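Local coordinates for protein phosphoserine phosphatase (Thermococcus onnurineus, PDB 4AP9) that probably hydrolyses L-phosphoserine to L-serine and phosphate with magnesium as cofactor, the last step of serine biosynthesis, and belongs to the haloacid dehalogenase superfamily, at residues Phe23-Ile32 against Thr70-Val78; Val60-Phe71 against Ala124-Ile134. All coordinates share one frame; numbering follows the deposited sequence.

Contact 1: residues Phe23-Ile32 against Thr70-Val78. With 1PS (3-pyridinium-1-ylpropane-1-sulfonate), chain E.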
# COMPACT_ATOMS: atom_id res chain seq x y z
N PHE A 23 -16.77 6.20 -36.73
CA PHE A 23 -16.56 7.65 -36.83
C PHE A 23 -15.28 8.09 -36.13
O PHE A 23 -15.01 7.71 -34.99
CB PHE A 23 -17.76 8.45 -36.30
CG PHE A 23 -17.55 9.94 -36.39
CD1 PHE A 23 -17.51 10.57 -37.63
CD2 PHE A 23 -17.34 10.70 -35.25
CE1 PHE A 23 -17.30 11.93 -37.72
CE2 PHE A 23 -17.11 12.07 -35.34
CZ PHE A 23 -17.11 12.68 -36.58
N GLU A 24 -14.49 8.89 -36.83
CA GLU A 24 -13.23 9.39 -36.30
C GLU A 24 -13.19 10.91 -36.42
O GLU A 24 -12.87 11.45 -37.47
CB GLU A 24 -12.06 8.77 -37.06
CG GLU A 24 -11.94 7.29 -36.79
CD GLU A 24 -10.75 6.67 -37.48
OE1 GLU A 24 -9.63 6.82 -36.95
OE2 GLU A 24 -10.95 6.06 -38.55
N PHE A 25 -13.52 11.58 -35.32
CA PHE A 25 -13.61 13.05 -35.30
C PHE A 25 -12.46 13.79 -35.98
O PHE A 25 -12.68 14.76 -36.72
CB PHE A 25 -13.76 13.56 -33.86
CG PHE A 25 -13.77 15.05 -33.74
CD1 PHE A 25 -14.94 15.77 -33.95
CD2 PHE A 25 -12.61 15.75 -33.41
CE1 PHE A 25 -14.96 17.15 -33.84
CE2 PHE A 25 -12.63 17.14 -33.30
CZ PHE A 25 -13.81 17.84 -33.52
N TRP A 26 -11.22 13.40 -35.71
CA TRP A 26 -10.10 14.14 -36.29
C TRP A 26 -9.95 13.95 -37.81
O TRP A 26 -9.55 14.89 -38.53
CB TRP A 26 -8.79 13.88 -35.52
CG TRP A 26 -8.82 14.48 -34.12
CD1 TRP A 26 -8.82 13.80 -32.93
CD2 TRP A 26 -8.90 15.88 -33.78
NE1 TRP A 26 -8.86 14.68 -31.87
CE2 TRP A 26 -8.93 15.96 -32.37
CE3 TRP A 26 -8.94 17.06 -34.53
CZ2 TRP A 26 -8.99 17.18 -31.69
CZ3 TRP A 26 -9.01 18.27 -33.85
CH2 TRP A 26 -9.04 18.32 -32.44
N ARG A 27 -10.27 12.75 -38.31
CA ARG A 27 -10.27 12.51 -39.75
C ARG A 27 -11.38 13.33 -40.40
O ARG A 27 -11.22 13.86 -41.49
CB ARG A 27 -10.45 11.02 -40.06
CG ARG A 27 -9.31 10.18 -39.48
CD ARG A 27 -9.35 8.74 -39.95
NE ARG A 27 -8.36 7.93 -39.22
CZ ARG A 27 -7.07 7.86 -39.52
NH1 ARG A 27 -6.58 8.54 -40.55
NH2 ARG A 27 -6.26 7.10 -38.79
N GLU A 28 -12.51 13.44 -39.71
CA GLU A 28 -13.59 14.30 -40.20
C GLU A 28 -13.19 15.78 -40.19
O GLU A 28 -13.50 16.53 -41.13
CB GLU A 28 -14.87 14.06 -39.39
CG GLU A 28 -16.07 14.90 -39.83
CD GLU A 28 -16.64 14.50 -41.19
OE1 GLU A 28 -16.11 13.56 -41.82
OE2 GLU A 28 -17.63 15.13 -41.61
N MSE A 29 -12.51 16.22 -39.14
CA MSE A 29 -12.04 17.60 -39.10
C MSE A 29 -11.05 17.87 -40.23
O MSE A 29 -11.05 18.96 -40.80
CB MSE A 29 -11.41 17.93 -37.75
CG MSE A 29 -12.42 18.06 -36.62
SE MSE A 29 -13.64 19.55 -36.95
CE MSE A 29 -15.14 18.54 -37.46
N ALA A 30 -10.22 16.89 -40.55
CA ALA A 30 -9.25 17.08 -41.63
C ALA A 30 -10.00 17.23 -42.95
O ALA A 30 -9.58 18.01 -43.80
CB ALA A 30 -8.26 15.92 -41.69
N ARG A 31 -11.08 16.48 -43.11
CA ARG A 31 -11.86 16.49 -44.35
C ARG A 31 -12.59 17.83 -44.51
O ARG A 31 -12.55 18.45 -45.57
CB ARG A 31 -12.86 15.33 -44.38
CG ARG A 31 -13.69 15.23 -45.68
CD ARG A 31 -14.78 14.18 -45.57
NE ARG A 31 -15.89 14.59 -44.71
CZ ARG A 31 -16.92 15.30 -45.15
NH1 ARG A 31 -16.96 15.69 -46.42
NH2 ARG A 31 -17.90 15.66 -44.32
N ILE A 32 -13.22 18.28 -43.43
CA ILE A 32 -14.00 19.50 -43.44
C ILE A 32 -13.12 20.74 -43.61
O ILE A 32 -13.45 21.63 -44.41
CB ILE A 32 -14.82 19.64 -42.13
CG1 ILE A 32 -15.94 18.61 -42.10
CG2 ILE A 32 -15.39 21.06 -41.99
CD1 ILE A 32 -16.92 18.72 -43.25
N THR A 70 -20.53 23.70 -36.89
CA THR A 70 -19.72 22.82 -37.72
C THR A 70 -19.27 21.63 -36.89
O THR A 70 -19.27 20.49 -37.35
CB THR A 70 -18.46 23.55 -38.24
OG1 THR A 70 -18.85 24.71 -38.99
CG2 THR A 70 -17.62 22.63 -39.13
N PHE A 71 -18.88 21.93 -35.65
CA PHE A 71 -18.42 20.95 -34.69
C PHE A 71 -19.53 19.95 -34.40
O PHE A 71 -19.34 18.74 -34.51
CB PHE A 71 -18.02 21.68 -33.40
CG PHE A 71 -17.17 20.87 -32.45
CD1 PHE A 71 -17.76 20.10 -31.46
CD2 PHE A 71 -15.79 20.94 -32.51
CE1 PHE A 71 -16.99 19.38 -30.58
CE2 PHE A 71 -15.01 20.22 -31.62
CZ PHE A 71 -15.62 19.43 -30.66
N LEU A 72 -20.70 20.46 -34.04
CA LEU A 72 -21.85 19.63 -33.70
C LEU A 72 -22.47 18.87 -34.88
O LEU A 72 -23.08 17.82 -34.69
CB LEU A 72 -22.90 20.45 -32.95
CG LEU A 72 -22.43 20.92 -31.58
CD1 LEU A 72 -23.45 21.84 -30.93
CD2 LEU A 72 -22.13 19.72 -30.68
N ARG A 73 -22.32 19.40 -36.08
CA ARG A 73 -22.78 18.70 -37.29
C ARG A 73 -22.26 17.27 -37.37
O ARG A 73 -22.92 16.40 -37.92
CB ARG A 73 -22.29 19.46 -38.52
CG ARG A 73 -23.28 19.52 -39.66
CD ARG A 73 -23.40 20.99 -40.14
NE ARG A 73 -23.59 21.09 -41.59
CZ ARG A 73 -22.91 21.91 -42.39
NH1 ARG A 73 -22.01 22.74 -41.90
NH2 ARG A 73 -23.16 21.91 -43.70
N THR A 74 -21.07 17.02 -36.82
CA THR A 74 -20.46 15.70 -36.90
C THR A 74 -21.23 14.62 -36.16
O THR A 74 -21.13 13.44 -36.49
CB THR A 74 -19.01 15.71 -36.39
OG1 THR A 74 -18.99 15.98 -34.99
CG2 THR A 74 -18.18 16.76 -37.12
N ARG A 75 -22.01 15.00 -35.15
CA ARG A 75 -22.76 13.99 -34.41
C ARG A 75 -23.76 13.28 -35.33
O ARG A 75 -24.23 12.18 -35.03
CB ARG A 75 -23.43 14.58 -33.15
CG ARG A 75 -24.43 15.67 -33.41
CD ARG A 75 -24.66 16.55 -32.18
NE ARG A 75 -25.56 15.95 -31.19
CZ ARG A 75 -26.86 15.73 -31.39
NH1 ARG A 75 -27.42 16.03 -32.57
NH2 ARG A 75 -27.61 15.19 -30.43
N GLU A 76 -24.07 13.90 -36.46
CA GLU A 76 -24.89 13.25 -37.47
C GLU A 76 -24.23 11.99 -38.05
O GLU A 76 -24.90 11.11 -38.59
CB GLU A 76 -25.24 14.24 -38.58
CG GLU A 76 -26.12 15.37 -38.08
CD GLU A 76 -26.35 16.45 -39.11
OE1 GLU A 76 -25.91 16.28 -40.27
OE2 GLU A 76 -26.98 17.48 -38.76
N LYS A 77 -22.91 11.89 -37.92
CA LYS A 77 -22.17 10.72 -38.40
C LYS A 77 -21.98 9.68 -37.30
O LYS A 77 -21.35 8.65 -37.51
CB LYS A 77 -20.82 11.14 -38.97
CG LYS A 77 -20.89 11.76 -40.35
CD LYS A 77 -19.52 11.79 -41.03
CE LYS A 77 -19.60 12.34 -42.44
NZ LYS A 77 -18.34 12.07 -43.21
N VAL A 78 -22.53 9.95 -36.13
CA VAL A 78 -22.42 9.06 -34.99
C VAL A 78 -23.78 8.47 -34.70
O VAL A 78 -24.71 9.20 -34.37
CB VAL A 78 -21.94 9.83 -33.75
CG1 VAL A 78 -21.87 8.91 -32.54
CG2 VAL A 78 -20.60 10.50 -34.03
N1 1PS E . -14.49 20.82 -47.61
C1 1PS E . -13.97 19.96 -48.48
C2 1PS E . -14.54 18.70 -48.64
C3 1PS E . -15.56 20.53 -46.86
C4 1PS E . -16.18 19.28 -46.97
C5 1PS E . -15.66 18.34 -47.87
C6 1PS E . -13.87 22.11 -47.48
C7 1PS E . -12.38 21.93 -47.51
C8 1PS E . -11.72 23.27 -47.42
S1 1PS E . -10.57 23.49 -48.76
O1 1PS E . -9.85 24.74 -48.47
O2 1PS E . -11.29 23.61 -50.02
O3 1PS E . -9.63 22.38 -48.82

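Contact 2: residues Val60-Phe71 against Ala124-Ile134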
# COMPACT_ATOMS: atom_id res chain seq x y z
N VAL A 60 -5.85 20.09 -31.65
CA VAL A 60 -6.80 21.01 -31.04
C VAL A 60 -6.54 22.44 -31.51
O VAL A 60 -7.47 23.18 -31.83
CB VAL A 60 -6.73 20.94 -29.52
CG1 VAL A 60 -7.38 22.18 -28.88
CG2 VAL A 60 -7.39 19.67 -29.06
N GLY A 61 -5.26 22.80 -31.57
CA GLY A 61 -4.83 24.10 -32.02
C GLY A 61 -5.25 24.40 -33.45
O GLY A 61 -5.63 25.53 -33.77
N LEU A 62 -5.20 23.38 -34.30
CA LEU A 62 -5.53 23.54 -35.70
C LEU A 62 -7.03 23.72 -35.98
O LEU A 62 -7.41 24.08 -37.09
CB LEU A 62 -4.97 22.38 -36.54
CG LEU A 62 -3.45 22.34 -36.69
CD1 LEU A 62 -2.95 20.96 -37.08
CD2 LEU A 62 -3.01 23.37 -37.71
N ILE A 63 -7.88 23.46 -34.99
CA ILE A 63 -9.30 23.76 -35.19
C ILE A 63 -9.81 24.90 -34.31
O ILE A 63 -11.01 25.13 -34.21
CB ILE A 63 -10.23 22.51 -35.07
CG1 ILE A 63 -10.16 21.89 -33.67
CG2 ILE A 63 -9.91 21.49 -36.16
CD1 ILE A 63 -11.33 20.96 -33.35
N ARG A 64 -8.88 25.63 -33.69
CA ARG A 64 -9.27 26.81 -32.93
C ARG A 64 -10.13 27.70 -33.83
O ARG A 64 -9.78 27.91 -35.00
CB ARG A 64 -8.04 27.57 -32.44
CG ARG A 64 -8.33 28.56 -31.33
CD ARG A 64 -7.11 29.41 -31.05
NE ARG A 64 -6.73 30.17 -32.23
CZ ARG A 64 -5.49 30.58 -32.49
NH1 ARG A 64 -4.50 30.30 -31.65
NH2 ARG A 64 -5.25 31.27 -33.60
N GLY A 65 -11.24 28.18 -33.30
CA GLY A 65 -12.10 29.10 -34.02
C GLY A 65 -13.24 28.47 -34.80
O GLY A 65 -14.17 29.18 -35.22
N ILE A 66 -13.20 27.16 -35.00
CA ILE A 66 -14.22 26.52 -35.80
C ILE A 66 -15.58 26.69 -35.12
O ILE A 66 -15.69 26.64 -33.90
CB ILE A 66 -13.87 25.03 -36.07
CG1 ILE A 66 -14.64 24.52 -37.29
CG2 ILE A 66 -14.14 24.16 -34.85
CD1 ILE A 66 -13.90 23.43 -38.03
N ASP A 67 -16.62 26.95 -35.91
CA ASP A 67 -17.93 27.24 -35.33
C ASP A 67 -18.50 26.04 -34.58
O ASP A 67 -18.33 24.90 -35.01
CB ASP A 67 -18.91 27.69 -36.41
CG ASP A 67 -20.19 28.23 -35.83
OD1 ASP A 67 -20.15 29.38 -35.34
OD2 ASP A 67 -21.21 27.51 -35.83
N GLU A 68 -19.21 26.29 -33.49
CA GLU A 68 -19.89 25.22 -32.76
C GLU A 68 -20.84 24.40 -33.66
O GLU A 68 -20.97 23.19 -33.50
CB GLU A 68 -20.66 25.80 -31.57
CG GLU A 68 -21.17 24.75 -30.60
CD GLU A 68 -21.63 25.37 -29.29
OE1 GLU A 68 -21.71 26.62 -29.23
OE2 GLU A 68 -21.91 24.61 -28.34
N GLY A 69 -21.50 25.06 -34.61
CA GLY A 69 -22.41 24.34 -35.49
C GLY A 69 -21.69 23.32 -36.37
O GLY A 69 -22.19 22.21 -36.57
N THR A 70 -20.53 23.70 -36.89
CA THR A 70 -19.72 22.82 -37.72
C THR A 70 -19.27 21.63 -36.89
O THR A 70 -19.27 20.49 -37.35
CB THR A 70 -18.46 23.55 -38.24
OG1 THR A 70 -18.85 24.71 -38.99
CG2 THR A 70 -17.62 22.63 -39.13
N PHE A 71 -18.88 21.93 -35.65
CA PHE A 71 -18.42 20.95 -34.69
C PHE A 71 -19.53 19.95 -34.40
O PHE A 71 -19.34 18.74 -34.51
CB PHE A 71 -18.02 21.68 -33.40
CG PHE A 71 -17.17 20.87 -32.45
CD1 PHE A 71 -17.76 20.10 -31.46
CD2 PHE A 71 -15.79 20.94 -32.51
CE1 PHE A 71 -16.99 19.38 -30.58
CE2 PHE A 71 -15.01 20.22 -31.62
CZ PHE A 71 -15.62 19.43 -30.66
N ALA A 124 -15.52 19.96 -24.93
CA ALA A 124 -15.03 21.07 -25.73
C ALA A 124 -15.26 22.42 -25.05
O ALA A 124 -16.18 22.58 -24.25
CB ALA A 124 -15.70 21.05 -27.09
N ILE A 125 -14.41 23.39 -25.37
CA ILE A 125 -14.54 24.73 -24.84
C ILE A 125 -14.99 25.65 -25.97
O ILE A 125 -14.31 25.78 -26.98
CB ILE A 125 -13.20 25.22 -24.26
CG1 ILE A 125 -12.74 24.29 -23.14
CG2 ILE A 125 -13.32 26.66 -23.73
CD1 ILE A 125 -11.30 24.46 -22.76
N PHE A 126 -16.15 26.26 -25.79
CA PHE A 126 -16.65 27.21 -26.77
C PHE A 126 -16.76 28.59 -26.14
O PHE A 126 -17.21 28.73 -25.01
CB PHE A 126 -18.00 26.76 -27.34
CG PHE A 126 -17.89 25.59 -28.28
CD1 PHE A 126 -17.43 25.78 -29.57
CD2 PHE A 126 -18.21 24.31 -27.86
CE1 PHE A 126 -17.31 24.71 -30.44
CE2 PHE A 126 -18.08 23.24 -28.73
CZ PHE A 126 -17.64 23.44 -30.02
N GLU A 127 -16.31 29.60 -26.87
CA GLU A 127 -16.46 30.98 -26.45
C GLU A 127 -17.09 31.74 -27.60
O GLU A 127 -16.55 31.76 -28.70
CB GLU A 127 -15.10 31.59 -26.09
CG GLU A 127 -14.47 30.97 -24.84
CD GLU A 127 -13.02 31.37 -24.62
OE1 GLU A 127 -12.52 32.29 -25.32
OE2 GLU A 127 -12.36 30.75 -23.74
N ASP A 128 -18.26 32.32 -27.35
CA ASP A 128 -19.00 33.02 -28.39
C ASP A 128 -19.19 32.13 -29.62
O ASP A 128 -19.03 32.58 -30.76
CB ASP A 128 -18.29 34.31 -28.78
CG ASP A 128 -18.23 35.31 -27.64
OD1 ASP A 128 -19.17 35.30 -26.80
OD2 ASP A 128 -17.26 36.09 -27.58
N GLY A 129 -19.51 30.87 -29.36
CA GLY A 129 -19.87 29.93 -30.40
C GLY A 129 -18.71 29.39 -31.21
O GLY A 129 -18.92 28.66 -32.18
N LYS A 130 -17.49 29.73 -30.82
CA LYS A 130 -16.31 29.28 -31.54
C LYS A 130 -15.40 28.41 -30.67
O LYS A 130 -15.19 28.70 -29.48
CB LYS A 130 -15.52 30.47 -32.06
CG LYS A 130 -16.37 31.51 -32.78
CD LYS A 130 -17.01 30.93 -34.02
CE LYS A 130 -17.69 32.03 -34.82
NZ LYS A 130 -18.37 31.49 -36.03
N PHE A 131 -14.87 27.35 -31.27
CA PHE A 131 -14.07 26.36 -30.53
C PHE A 131 -12.78 26.99 -30.02
O PHE A 131 -12.00 27.56 -30.79
CB PHE A 131 -13.78 25.14 -31.42
CG PHE A 131 -12.97 24.06 -30.74
CD1 PHE A 131 -13.59 23.13 -29.92
CD2 PHE A 131 -11.60 23.97 -30.94
CE1 PHE A 131 -12.85 22.12 -29.31
CE2 PHE A 131 -10.86 22.97 -30.32
CZ PHE A 131 -11.49 22.04 -29.51
N GLN A 132 -12.56 26.88 -28.72
CA GLN A 132 -11.34 27.43 -28.12
C GLN A 132 -10.31 26.39 -27.68
O GLN A 132 -9.12 26.67 -27.69
CB GLN A 132 -11.67 28.35 -26.94
CG GLN A 132 -12.22 29.70 -27.35
CD GLN A 132 -11.60 30.21 -28.63
OE1 GLN A 132 -10.37 30.25 -28.77
NE2 GLN A 132 -12.44 30.59 -29.58
N GLY A 133 -10.76 25.20 -27.29
CA GLY A 133 -9.84 24.19 -26.80
C GLY A 133 -10.53 22.98 -26.20
O GLY A 133 -11.75 22.81 -26.35
N ILE A 134 -9.74 22.13 -25.55
CA ILE A 134 -10.25 20.88 -24.99
C ILE A 134 -10.20 20.88 -23.46
O ILE A 134 -9.27 21.40 -22.86
CB ILE A 134 -9.45 19.68 -25.53
CG1 ILE A 134 -10.08 18.34 -25.10
CG2 ILE A 134 -7.99 19.77 -25.11
CD1 ILE A 134 -9.51 17.12 -25.85
O HOH W 1 -8.23 25.63 -30.04
O HOH W 2 -21.53 29.87 -33.30

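Contact 1: residues Phe23-Ile32 against Thr70-Val78
Glu-28 leaves its helix with CG anti to the backbone N and then bends sharply (chi2 70°), while Lys-77 stretches out almost fully extended from the other segment; their chains approach from opposite directions and close a salt bridge, NZ to OE1, 3.0 Å. Arg-31, one helical turn beyond Glu-28, grips the same carboxylate side-on: NE binds OE1, and NH2 binds OE2 at 2.8 Å. At OE1 the lysine and the arginine NE arrive from opposite faces of the carboxylate plane, and the shared anion probably offsets their like charges. With an alanine in place of Glu-28, Lys-77 and Arg-31 would probably lose their common counter-charge, and both long chains would be set free to turn. This network bridges helix 25-33 and the 3-10 segment 74-77 that follows helix 68-73, in the helical cap typical of C1-type haloacid dehalogenase phosphatases. Deeper in, Thr-74 suits its buried place by dividing its roles: OG1 donates to Phe-71 O, 2.8 Å, while CG2 reaches CE of Met-29, present as selenomethionine, 3.5 Å. The flat, apolar ring of Phe-23 suits this buried spot, packing CD1 against Lys-77 CB and CZ against Thr-74 CB, with Val-78 CG2 3.5 Å from CD2. Phe-25 meets Phe-71 obliquely, ring planes 57° apart. At the helix end, Arg-31 NH1 lies 3.3 Å from C5 of the bound pyridinium propanesulfonate.

Contact 2: residues Val60-Phe71 against Ala124-Ile134
Phe-131 is the main bump of the hairpin: its ring projects into a hollow walled by Val-60, Ile-63, Ile-66 and Phe-71. CG stands anti to the backbone N (chi1 -179°), which carries the ring off the strand. Ile-63 lays CD1 over one face, a CH-pi contact of 3.9 Å to the ring centroid, whereas Gly-133 N lies over the opposite face; Val-60 O meets the edge, and Ile-66 CG2 packs on Phe-131 CB. The Phe-71 ring is nearly parallel to that of Phe-131 but slid aside, so they barely overlap. Gly-133 has no side chain, so Val-60 CG1 rests directly on its backbone, 3.8 Å from CA, and Val-60 CG2 turns to Ile-134. The strands 118-127 and 130-135 form a beta hairpin with a type I' turn, whose positive phi at Gly-129 suits glycine, at one edge of the chain's own Rossmann-like sheet; Gly-133 and Ile-134 pair in parallel with a strand of the second subunit, so the sheet continues there. The connection between helices 52-62 and 68-73 lies along the hairpin. Gly-65, with positive phi in a type II turn, donates to Phe-131 O at 2.7 Å, and Phe-131 N returns a bond of 2.8 Å to Ile-66 O. Asp-67 caps the helix through OD2, which accepts from Gly-69 N, while OD1 takes a salt bridge from Lys-130 NZ at 2.8 Å. Phe-126 is a second bump, wedged between helix residues: Glu-68 CG sits over its centre with the carboxylate stacked along the ring, planes 11° apart, and the edge of Phe-126 points at the face of Phe-71, CZ 3.6 Å from Phe-71 CG. Ala-124 is small enough to admit the far end of Phe-71, CB to CZ 3.9 Å.

The centres of contacts 1 and 2 lie about 13 Å apart, on the same side of the chain's centre, and both use helix 68-73, sharing Thr-70 and Phe-71. Along the chain their segments alternate: 23-32, 60-71, 70-78, 124-134. Phe-71 joins them directly, since the two contacts take opposite faces of its one ring. A second junction is Trp-26, whose CZ3 packs 3.6 Å from Ile-63 CD1. Contact 1 is internal to the helical cap, whereas contact 2 fastens that cap to the edge hairpin of the core sheet, beside the second subunit.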